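Local coordinates for hypothetical membrane protein (Corynebacterium glutamicum, PDB 6JS9) that binds heme through its N-terminal HtaA domain, with a tyrosine as axial iron ligand, and probably passes heme along the corynebacterial uptake machinery, at residues Q19-Y24 against Q161-F166; H73-Q78 against I84-M89; E111-G114 against D118-G121. One frame throughout, in Å; residues are numbered along the deposited sequence.

Interaction 1: residues Q19-Y24 against Q161-F166. With HEM (protoporphyrin IX containing Fe), chain C.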
# COMPACT_ATOMS: atom_id res chain seq x y z
N GLN A 19 -9.93 4.57 -3.18
CA GLN A 19 -10.90 4.23 -4.22
C GLN A 19 -10.93 5.30 -5.32
O GLN A 19 -11.04 4.96 -6.51
CB GLN A 19 -12.29 4.04 -3.64
CG GLN A 19 -13.26 3.44 -4.65
CD GLN A 19 -14.63 3.22 -4.08
OE1 GLN A 19 -15.07 3.94 -3.19
NE2 GLN A 19 -15.33 2.21 -4.59
N SER A 20 -10.83 6.57 -4.96
CA SER A 20 -10.86 7.62 -5.98
C SER A 20 -9.68 7.50 -6.94
O SER A 20 -9.80 7.84 -8.12
CB SER A 20 -10.88 9.01 -5.35
OG SER A 20 -9.62 9.33 -4.79
N PHE A 21 -8.53 7.03 -6.45
CA PHE A 21 -7.42 6.80 -7.36
C PHE A 21 -7.69 5.62 -8.29
O PHE A 21 -7.43 5.71 -9.50
CB PHE A 21 -6.13 6.57 -6.57
CG PHE A 21 -4.92 6.50 -7.44
CD1 PHE A 21 -4.49 7.62 -8.14
CD2 PHE A 21 -4.21 5.32 -7.58
CE1 PHE A 21 -3.37 7.57 -8.94
CE2 PHE A 21 -3.09 5.26 -8.38
CZ PHE A 21 -2.67 6.39 -9.07
N ARG A 22 -8.20 4.51 -7.75
CA ARG A 22 -8.54 3.38 -8.61
C ARG A 22 -9.55 3.79 -9.67
O ARG A 22 -9.47 3.35 -10.83
CB ARG A 22 -9.09 2.20 -7.79
CG ARG A 22 -8.13 1.68 -6.72
CD ARG A 22 -8.49 0.27 -6.23
NE ARG A 22 -9.87 0.13 -5.80
CZ ARG A 22 -10.35 0.58 -4.64
NH1 ARG A 22 -9.55 1.20 -3.79
NH2 ARG A 22 -11.62 0.41 -4.33
N ASN A 23 -10.53 4.63 -9.29
CA ASN A 23 -11.53 5.10 -10.24
C ASN A 23 -10.89 6.05 -11.25
O ASN A 23 -11.16 5.96 -12.46
CB ASN A 23 -12.66 5.82 -9.51
CG ASN A 23 -13.61 4.87 -8.79
OD1 ASN A 23 -13.65 3.67 -9.07
ND2 ASN A 23 -14.40 5.42 -7.88
N TYR A 24 -10.06 6.97 -10.77
CA TYR A 24 -9.30 7.85 -11.64
C TYR A 24 -8.56 7.06 -12.72
O TYR A 24 -8.65 7.38 -13.91
CB TYR A 24 -8.34 8.69 -10.78
CG TYR A 24 -7.22 9.33 -11.54
CD1 TYR A 24 -7.46 10.39 -12.43
CD2 TYR A 24 -5.92 8.90 -11.38
CE1 TYR A 24 -6.42 10.97 -13.12
CE2 TYR A 24 -4.87 9.48 -12.06
CZ TYR A 24 -5.13 10.51 -12.94
OH TYR A 24 -4.09 11.09 -13.63
N GLN A 161 3.81 13.33 -2.30
CA GLN A 161 4.80 13.70 -3.31
C GLN A 161 4.97 12.58 -4.33
O GLN A 161 5.07 12.84 -5.54
CB GLN A 161 6.12 14.04 -2.62
CG GLN A 161 7.03 14.95 -3.39
CD GLN A 161 7.72 14.24 -4.54
OE1 GLN A 161 7.94 13.03 -4.49
NE2 GLN A 161 8.07 15.00 -5.58
N ALA A 162 5.01 11.33 -3.87
CA ALA A 162 5.16 10.20 -4.77
C ALA A 162 3.98 10.05 -5.72
O ALA A 162 4.12 9.44 -6.79
CB ALA A 162 5.33 8.91 -3.96
N PHE A 163 2.82 10.58 -5.36
CA PHE A 163 1.65 10.51 -6.22
C PHE A 163 1.34 11.87 -6.84
O PHE A 163 0.18 12.28 -6.94
CB PHE A 163 0.47 9.95 -5.44
CG PHE A 163 0.52 8.45 -5.30
CD1 PHE A 163 1.26 7.86 -4.28
CD2 PHE A 163 -0.16 7.63 -6.20
CE1 PHE A 163 1.32 6.47 -4.15
CE2 PHE A 163 -0.11 6.25 -6.09
CZ PHE A 163 0.63 5.66 -5.05
N GLY A 164 2.39 12.60 -7.24
CA GLY A 164 2.25 13.78 -8.07
C GLY A 164 1.82 15.05 -7.36
O GLY A 164 1.57 16.07 -8.04
N GLY A 165 1.72 15.03 -6.04
CA GLY A 165 1.31 16.21 -5.31
C GLY A 165 -0.15 16.57 -5.45
O GLY A 165 -0.53 17.69 -5.10
N PHE A 166 -0.98 15.66 -5.96
CA PHE A 166 -2.41 15.93 -6.11
C PHE A 166 -3.15 15.81 -4.78
O PHE A 166 -4.11 16.55 -4.55
CB PHE A 166 -3.02 14.96 -7.14
CG PHE A 166 -2.54 15.21 -8.56
CD1 PHE A 166 -1.31 14.73 -8.98
CD2 PHE A 166 -3.33 15.91 -9.46
CE1 PHE A 166 -0.86 14.95 -10.29
CE2 PHE A 166 -2.89 16.14 -10.76
CZ PHE A 166 -1.66 15.67 -11.18
CHA HEM C . -5.82 13.57 -10.64
CHB HEM C . -1.49 11.43 -10.05
CHC HEM C . -0.17 12.59 -14.59
CHD HEM C . -4.29 15.12 -15.02
C1A HEM C . -4.77 12.86 -10.08
C2A HEM C . -4.75 12.24 -8.77
C3A HEM C . -3.57 11.64 -8.60
C4A HEM C . -2.78 11.86 -9.80
CMA HEM C . -3.14 10.86 -7.32
CAA HEM C . -5.93 12.27 -7.79
CBA HEM C . -7.02 11.31 -8.28
CGA HEM C . -8.10 11.26 -7.24
O1A HEM C . -7.97 10.45 -6.28
O2A HEM C . -9.08 12.04 -7.38
C1B HEM C . -0.76 11.57 -11.21
C2B HEM C . 0.60 11.08 -11.40
C3B HEM C . 0.98 11.40 -12.66
C4B HEM C . -0.14 12.09 -13.30
CMB HEM C . 1.39 10.34 -10.28
CAB HEM C . 2.31 11.13 -13.42
CBB HEM C . 3.37 10.49 -12.91
C1C HEM C . -1.16 13.40 -15.11
C2C HEM C . -1.19 13.97 -16.44
C3C HEM C . -2.33 14.67 -16.56
C4C HEM C . -3.07 14.55 -15.32
CMC HEM C . -0.05 13.76 -17.46
CAC HEM C . -2.85 15.49 -17.78
CBC HEM C . -2.18 15.64 -18.92
C1D HEM C . -5.08 14.91 -13.89
C2D HEM C . -6.42 15.43 -13.66
C3D HEM C . -6.84 15.00 -12.45
C4D HEM C . -5.78 14.20 -11.87
CMD HEM C . -7.24 16.31 -14.64
CAD HEM C . -8.20 15.26 -11.77
CBD HEM C . -9.12 14.13 -12.25
CGD HEM C . -10.50 14.21 -11.65
O1D HEM C . -11.41 13.58 -12.23
O2D HEM C . -10.71 14.89 -10.61
NA HEM C . -3.55 12.60 -10.68
NB HEM C . -1.17 12.18 -12.39
NC HEM C . -2.33 13.75 -14.47
ND HEM C . -4.74 14.17 -12.77
FE HEM C . -3.08 12.91 -12.69

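Interaction 2: residues H73-Q78 against I84-M89. With HEM (protoporphyrin IX containing Fe), chain C.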
# COMPACT_ATOMS: atom_id res chain seq x y z
N HIS A 73 0.40 -2.51 -9.87
CA HIS A 73 0.98 -1.74 -10.97
C HIS A 73 -0.08 -0.83 -11.57
O HIS A 73 -1.01 -1.30 -12.24
CB HIS A 73 1.57 -2.66 -12.04
CG HIS A 73 2.30 -1.93 -13.12
ND1 HIS A 73 2.61 -2.51 -14.33
CD2 HIS A 73 2.78 -0.67 -13.17
CE1 HIS A 73 3.25 -1.63 -15.08
NE2 HIS A 73 3.37 -0.51 -14.40
N PHE A 74 0.06 0.49 -11.36
CA PHE A 74 -0.84 1.49 -11.92
C PHE A 74 -0.29 2.04 -13.23
O PHE A 74 0.87 2.46 -13.30
CB PHE A 74 -1.05 2.66 -10.95
CG PHE A 74 -1.54 2.26 -9.59
CD1 PHE A 74 -2.89 1.97 -9.38
CD2 PHE A 74 -0.68 2.20 -8.52
CE1 PHE A 74 -3.35 1.60 -8.12
CE2 PHE A 74 -1.13 1.85 -7.24
CZ PHE A 74 -2.47 1.56 -7.05
N LEU A 75 -1.14 2.08 -14.25
CA LEU A 75 -0.81 2.67 -15.54
C LEU A 75 -1.85 3.72 -15.87
O LEU A 75 -3.05 3.50 -15.66
CB LEU A 75 -0.79 1.62 -16.67
CG LEU A 75 0.35 0.61 -16.72
CD1 LEU A 75 0.10 -0.43 -17.81
CD2 LEU A 75 1.71 1.31 -16.93
N GLY A 76 -1.40 4.87 -16.37
CA GLY A 76 -2.33 5.88 -16.84
C GLY A 76 -1.69 6.79 -17.86
O GLY A 76 -0.47 6.87 -17.97
N HIS A 77 -2.55 7.48 -18.62
CA HIS A 77 -2.13 8.56 -19.51
C HIS A 77 -1.18 8.05 -20.61
O HIS A 77 -0.01 8.40 -20.69
CB HIS A 77 -1.48 9.69 -18.70
CG HIS A 77 -2.43 10.41 -17.81
ND1 HIS A 77 -3.52 11.10 -18.30
CD2 HIS A 77 -2.47 10.55 -16.47
CE1 HIS A 77 -4.20 11.62 -17.29
NE2 HIS A 77 -3.58 11.31 -16.17
N GLN A 78 -1.75 7.23 -21.48
CA GLN A 78 -0.97 6.68 -22.58
C GLN A 78 -0.68 7.79 -23.58
O GLN A 78 -1.59 8.35 -24.19
CB GLN A 78 -1.71 5.54 -23.25
CG GLN A 78 -0.88 4.92 -24.36
CD GLN A 78 -1.44 3.61 -24.83
OE1 GLN A 78 -2.65 3.41 -24.85
NE2 GLN A 78 -0.55 2.70 -25.22
N ILE A 84 2.42 7.85 -19.18
CA ILE A 84 3.01 8.94 -18.41
C ILE A 84 2.84 8.71 -16.91
O ILE A 84 3.73 9.06 -16.12
CB ILE A 84 2.42 10.29 -18.86
CG1 ILE A 84 2.80 10.55 -20.32
CG2 ILE A 84 2.93 11.42 -17.99
CD1 ILE A 84 2.36 11.90 -20.83
N LEU A 85 1.73 8.11 -16.48
CA LEU A 85 1.61 7.60 -15.11
C LEU A 85 1.96 6.12 -15.14
O LEU A 85 1.23 5.32 -15.72
CB LEU A 85 0.21 7.83 -14.54
CG LEU A 85 0.02 7.57 -13.03
CD1 LEU A 85 -1.20 8.35 -12.50
CD2 LEU A 85 -0.14 6.08 -12.69
N ASP A 86 3.08 5.76 -14.51
CA ASP A 86 3.54 4.36 -14.46
C ASP A 86 4.15 4.13 -13.07
O ASP A 86 5.35 4.36 -12.87
CB ASP A 86 4.53 4.07 -15.58
CG ASP A 86 4.90 2.60 -15.70
OD1 ASP A 86 4.78 1.85 -14.71
OD2 ASP A 86 5.31 2.17 -16.79
N THR A 87 3.32 3.68 -12.12
CA THR A 87 3.70 3.49 -10.72
C THR A 87 3.49 2.04 -10.32
O THR A 87 2.40 1.48 -10.50
CB THR A 87 2.89 4.37 -9.78
OG1 THR A 87 3.10 5.74 -10.11
CG2 THR A 87 3.30 4.11 -8.31
N THR A 88 4.54 1.44 -9.77
CA THR A 88 4.51 0.08 -9.25
C THR A 88 4.80 0.09 -7.76
O THR A 88 5.82 0.65 -7.32
CB THR A 88 5.52 -0.82 -9.98
OG1 THR A 88 5.16 -0.91 -11.36
CG2 THR A 88 5.52 -2.23 -9.36
N MET A 89 3.91 -0.51 -6.99
CA MET A 89 4.01 -0.59 -5.54
C MET A 89 4.27 -2.04 -5.16
O MET A 89 3.51 -2.92 -5.56
CB MET A 89 2.72 -0.09 -4.92
CG MET A 89 2.63 -0.21 -3.44
SD MET A 89 1.04 0.44 -2.93
CE MET A 89 1.08 2.04 -3.75
CHA HEM C . -5.82 13.57 -10.64
CHB HEM C . -1.49 11.43 -10.05
CHC HEM C . -0.17 12.59 -14.59
CHD HEM C . -4.29 15.12 -15.02
C1A HEM C . -4.77 12.86 -10.08
C2A HEM C . -4.75 12.24 -8.77
C3A HEM C . -3.57 11.64 -8.60
C4A HEM C . -2.78 11.86 -9.80
CMA HEM C . -3.14 10.86 -7.32
CAA HEM C . -5.93 12.27 -7.79
CBA HEM C . -7.02 11.31 -8.28
CGA HEM C . -8.10 11.26 -7.24
O1A HEM C . -7.97 10.45 -6.28
O2A HEM C . -9.08 12.04 -7.38
C1B HEM C . -0.76 11.57 -11.21
C2B HEM C . 0.60 11.08 -11.40
C3B HEM C . 0.98 11.40 -12.66
C4B HEM C . -0.14 12.09 -13.30
CMB HEM C . 1.39 10.34 -10.28
CAB HEM C . 2.31 11.13 -13.42
CBB HEM C . 3.37 10.49 -12.91
C1C HEM C . -1.16 13.40 -15.11
C2C HEM C . -1.19 13.97 -16.44
C3C HEM C . -2.33 14.67 -16.56
C4C HEM C . -3.07 14.55 -15.32
CMC HEM C . -0.05 13.76 -17.46
CAC HEM C . -2.85 15.49 -17.78
CBC HEM C . -2.18 15.64 -18.92
C1D HEM C . -5.08 14.91 -13.89
C2D HEM C . -6.42 15.43 -13.66
C3D HEM C . -6.84 15.00 -12.45
C4D HEM C . -5.78 14.20 -11.87
CMD HEM C . -7.24 16.31 -14.64
CAD HEM C . -8.20 15.26 -11.77
CBD HEM C . -9.12 14.13 -12.25
CGD HEM C . -10.50 14.21 -11.65
O1D HEM C . -11.41 13.58 -12.23
O2D HEM C . -10.71 14.89 -10.61
NA HEM C . -3.55 12.60 -10.68
NB HEM C . -1.17 12.18 -12.39
NC HEM C . -2.33 13.75 -14.47
ND HEM C . -4.74 14.17 -12.77
FE HEM C . -3.08 12.91 -12.69

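Interaction 3: residues E111-G114 against D118-G121. With HEM (protoporphyrin IX containing Fe), chain C.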
# COMPACT_ATOMS: atom_id res chain seq x y z
N GLU A 111 8.25 10.16 -12.31
CA GLU A 111 8.04 11.49 -11.75
C GLU A 111 6.91 12.21 -12.48
O GLU A 111 6.78 12.11 -13.70
CB GLU A 111 9.34 12.30 -11.87
CG GLU A 111 9.30 13.65 -11.19
CD GLU A 111 10.57 14.46 -11.43
OE1 GLU A 111 11.33 14.12 -12.36
OE2 GLU A 111 10.79 15.44 -10.69
N PHE A 112 6.09 12.93 -11.72
CA PHE A 112 5.04 13.75 -12.32
C PHE A 112 5.65 15.04 -12.85
O PHE A 112 6.30 15.77 -12.10
CB PHE A 112 3.96 14.07 -11.29
CG PHE A 112 2.99 15.10 -11.76
CD1 PHE A 112 2.06 14.80 -12.74
CD2 PHE A 112 3.02 16.38 -11.24
CE1 PHE A 112 1.18 15.76 -13.19
CE2 PHE A 112 2.13 17.34 -11.68
CZ PHE A 112 1.21 17.03 -12.65
N LYS A 113 5.46 15.32 -14.14
CA LYS A 113 6.11 16.47 -14.76
C LYS A 113 5.17 17.62 -15.05
O LYS A 113 5.64 18.68 -15.49
CB LYS A 113 6.80 16.05 -16.07
CG LYS A 113 7.85 14.97 -15.91
CD LYS A 113 8.97 15.42 -14.99
CE LYS A 113 9.87 16.47 -15.64
NZ LYS A 113 10.59 15.96 -16.85
N GLY A 114 3.87 17.46 -14.83
CA GLY A 114 2.90 18.46 -15.23
C GLY A 114 1.73 17.82 -15.94
O GLY A 114 1.83 16.67 -16.39
N ASP A 118 3.12 16.49 -23.27
CA ASP A 118 4.33 16.93 -23.95
C ASP A 118 5.59 16.52 -23.21
O ASP A 118 6.69 16.89 -23.64
CB ASP A 118 4.33 18.46 -24.10
CG ASP A 118 3.32 18.94 -25.11
OD1 ASP A 118 3.22 18.33 -26.19
OD2 ASP A 118 2.61 19.93 -24.81
N ASP A 119 5.46 15.77 -22.12
CA ASP A 119 6.60 15.49 -21.26
C ASP A 119 6.27 14.28 -20.40
O ASP A 119 5.10 14.01 -20.09
CB ASP A 119 6.94 16.71 -20.39
CG ASP A 119 8.33 16.63 -19.80
OD1 ASP A 119 9.13 15.79 -20.27
OD2 ASP A 119 8.62 17.41 -18.87
N ILE A 120 7.31 13.54 -20.04
CA ILE A 120 7.17 12.29 -19.32
C ILE A 120 8.32 12.19 -18.33
O ILE A 120 9.43 12.65 -18.61
CB ILE A 120 7.12 11.08 -20.29
CG1 ILE A 120 6.68 9.81 -19.56
CG2 ILE A 120 8.47 10.88 -20.96
CD1 ILE A 120 6.40 8.66 -20.48
N GLY A 121 8.04 11.63 -17.16
CA GLY A 121 9.06 11.48 -16.14
C GLY A 121 9.84 10.18 -16.29
O GLY A 121 9.33 9.18 -16.79
CHA HEM C . -5.82 13.57 -10.64
CHB HEM C . -1.49 11.43 -10.05
CHC HEM C . -0.17 12.59 -14.59
CHD HEM C . -4.29 15.12 -15.02
C1A HEM C . -4.77 12.86 -10.08
C2A HEM C . -4.75 12.24 -8.77
C3A HEM C . -3.57 11.64 -8.60
C4A HEM C . -2.78 11.86 -9.80
CMA HEM C . -3.14 10.86 -7.32
CAA HEM C . -5.93 12.27 -7.79
CBA HEM C . -7.02 11.31 -8.28
CGA HEM C . -8.10 11.26 -7.24
O1A HEM C . -7.97 10.45 -6.28
O2A HEM C . -9.08 12.04 -7.38
C1B HEM C . -0.76 11.57 -11.21
C2B HEM C . 0.60 11.08 -11.40
C3B HEM C . 0.98 11.40 -12.66
C4B HEM C . -0.14 12.09 -13.30
CMB HEM C . 1.39 10.34 -10.28
CAB HEM C . 2.31 11.13 -13.42
CBB HEM C . 3.37 10.49 -12.91
C1C HEM C . -1.16 13.40 -15.11
C2C HEM C . -1.19 13.97 -16.44
C3C HEM C . -2.33 14.67 -16.56
C4C HEM C . -3.07 14.55 -15.32
CMC HEM C . -0.05 13.76 -17.46
CAC HEM C . -2.85 15.49 -17.78
CBC HEM C . -2.18 15.64 -18.92
C1D HEM C . -5.08 14.91 -13.89
C2D HEM C . -6.42 15.43 -13.66
C3D HEM C . -6.84 15.00 -12.45
C4D HEM C . -5.78 14.20 -11.87
CMD HEM C . -7.24 16.31 -14.64
CAD HEM C . -8.20 15.26 -11.77
CBD HEM C . -9.12 14.13 -12.25
CGD HEM C . -10.50 14.21 -11.65
O1D HEM C . -11.41 13.58 -12.23
O2D HEM C . -10.71 14.89 -10.61
NA HEM C . -3.55 12.60 -10.68
NB HEM C . -1.17 12.18 -12.39
NC HEM C . -2.33 13.75 -14.47
ND HEM C . -4.74 14.17 -12.77
FE HEM C . -3.08 12.91 -12.69
O HOH W 1 5.65 11.26 -16.08

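Interaction 1: residues Q19-Y24 against Q161-F166
Phe-163 presents the edge of its ring to a face of Phe-21, a T-shaped pair with the planes at 90° and the centroids 5.4 Å apart. The touching is done by CE2 of Phe-163, 3.9 Å from CE2 of Phe-21, while CD2 of Phe-163 stands over the same face towards its rim. The phenyl ring of Phe-21 is carried out from helix 19-26 toward Phe-163 by a CG that lies anti to the backbone N (chi1 -173°). Phe-17 meets both rings and Phe-74 adds a further edge-to-face partner to Phe-21, making an aromatic cluster beside the heme. At Phe-163 the chain leaves helical geometry, and Gly-164, with positive phi, is the C' residue of a Schellman motif closing helix 157-162; its N bonds to Gln-161 O at 3.2 Å. A type I' turn from Phe-163 to Phe-166, passing through Gly-164 and Gly-165, then brings the chain back over the heme of this HtaA domain. Phe-166 lies flat on the porphyrin, with NA over the centre of its ring and its CD1 3.3 Å from heme C4A. From the opposite face of the heme comes Tyr-24, whose OH is the axial ligand at 2.3 Å from the iron. One turn earlier, OG of Ser-20 makes a very short bond to propionate oxygen O1A and is also bonded by Arg-18 NE.

Interaction 2: residues H73-Q78 against I84-M89
Phe-74 and Thr-87 form one hydrogen-bonded pair of an antiparallel ladder in which the axes of segments 73-78 and 85-89 approach to 4.6 Å and run at 176°, with Gly-76 and Leu-85 forming the next such pair. This is the beta hairpin of strands 63-79 and 82-97, and at its heme end it carries a classic beta bulge, Ile-84 and Leu-85 both facing Gly-76. The ladder gains one more rung there, Ile-84 N to His-77 O, at 2.9 Å. Side chains divide between the two faces of the sheet. On one, His-73 NE2 donates to Asp-86 OD1 at 2.8 Å; the acceptor lies close to the imidazole plane, yet the nitrogen comes from above the carboxylate, 39° out of its plane. With Asp-86 CG anti to the backbone N (chi1 -172°), the carboxylate is placed beside that imidazole. Leu-75 runs alongside Asp-86, its CD2 3.7 Å from CG of the acid, and places its own CG over a face of the His-73 ring. Asp-86 is gripped twice, because OD2 bonds to Tyr-123 OH, an arrangement that probably favours the charged carboxylate. The opposite face, which carries Phe-74, Thr-87 and Leu-85, is mainly apolar: Phe-74 CB meets Leu-85 CD2 at 3.9 Å, and CE2 at the edge of the Phe-74 ring touches Met-89 CE. Leu-85 turns its second methyl, CD1, onto the porphyrin, 3.5 Å from C2B. His-77 lies over the same macrocycle, one ring face above C2C. Both of its imidazole nitrogens are engaged, ND1 with Tyr-117 OH and NE2 with the OH of the axial ligand Tyr-24, a second-shell bond that is likely to steady the ligating oxygen. His-77 NE2 sits 3.2 Å from heme NC.

Interaction 3: residues E111-G114 against D118-G121
Gly-121 and Glu-111 meet backbone to backbone in the close part of this contact: Gly-121 CA lies 3.4 Å from Glu-111 O, in a CA-H...O contact with 151° at the hydrogen. Gly-121 has no side chain, and this lets the two backbone segments come so near. The same carbonyl also accepts from a water, 2.8 Å from Glu-111 O, and that water in turn accepts from Gly-121 N, so a single molecule bridges the segments. Over Gly-121 folds the aliphatic part of Lys-113, with CG 3.6 Å from Gly-121 N. These segments are the two arms of the loop joining the antiparallel strands 100-110 and 123-127, and the ladder is continued into it by backbone bonding between Glu-111 and Glu-122. Towards solvent the contact loosens into charge pairing. Lys-113 curls back on itself, bent at chi2, chi3 and chi4, to bring NZ to Asp-119 OD2 at 3.2 Å. The ammonium group meets that oxygen on its syn side, 32° out of the carboxylate plane, a salt bridge between side chains at the protein surface. The other oxygen, OD1, takes a weak bond from the N of the next residue, Ile-120. Phe-112 leaves the backbone away from 118-121, and its ring meets the heme, CD1 3.5 Å from heme C4B. Gly-114 N lies 3.4 Å above the centre of the Phe-112 ring, while Phe-166 meets that ring edge-to-face.

How the interactions relate
Interactions 1 and 2 are buried, whereas interaction 3 lies at the surface, yet all three border one heme. Interaction 1, between parts of the chain far apart in sequence, encloses the other two along the chain; it joins its segments by aromatic rings alone, with the iron ligand Tyr-24 on its helix. Interaction 2 is local and held by regular backbone bonding; it adjoins interaction 1 where Phe-163 CZ packs 3.9 Å from Met-89 CE. Interaction 3, a loop contact, relies between its two segments on a water bridge, a CA-H...O contact and a salt bridge. It meets 161-166 where Gly-164 O lies 3.5 Å from Phe-112 CD2, and 84-89 where Ile-84 packs on Asp-119 and Ile-120.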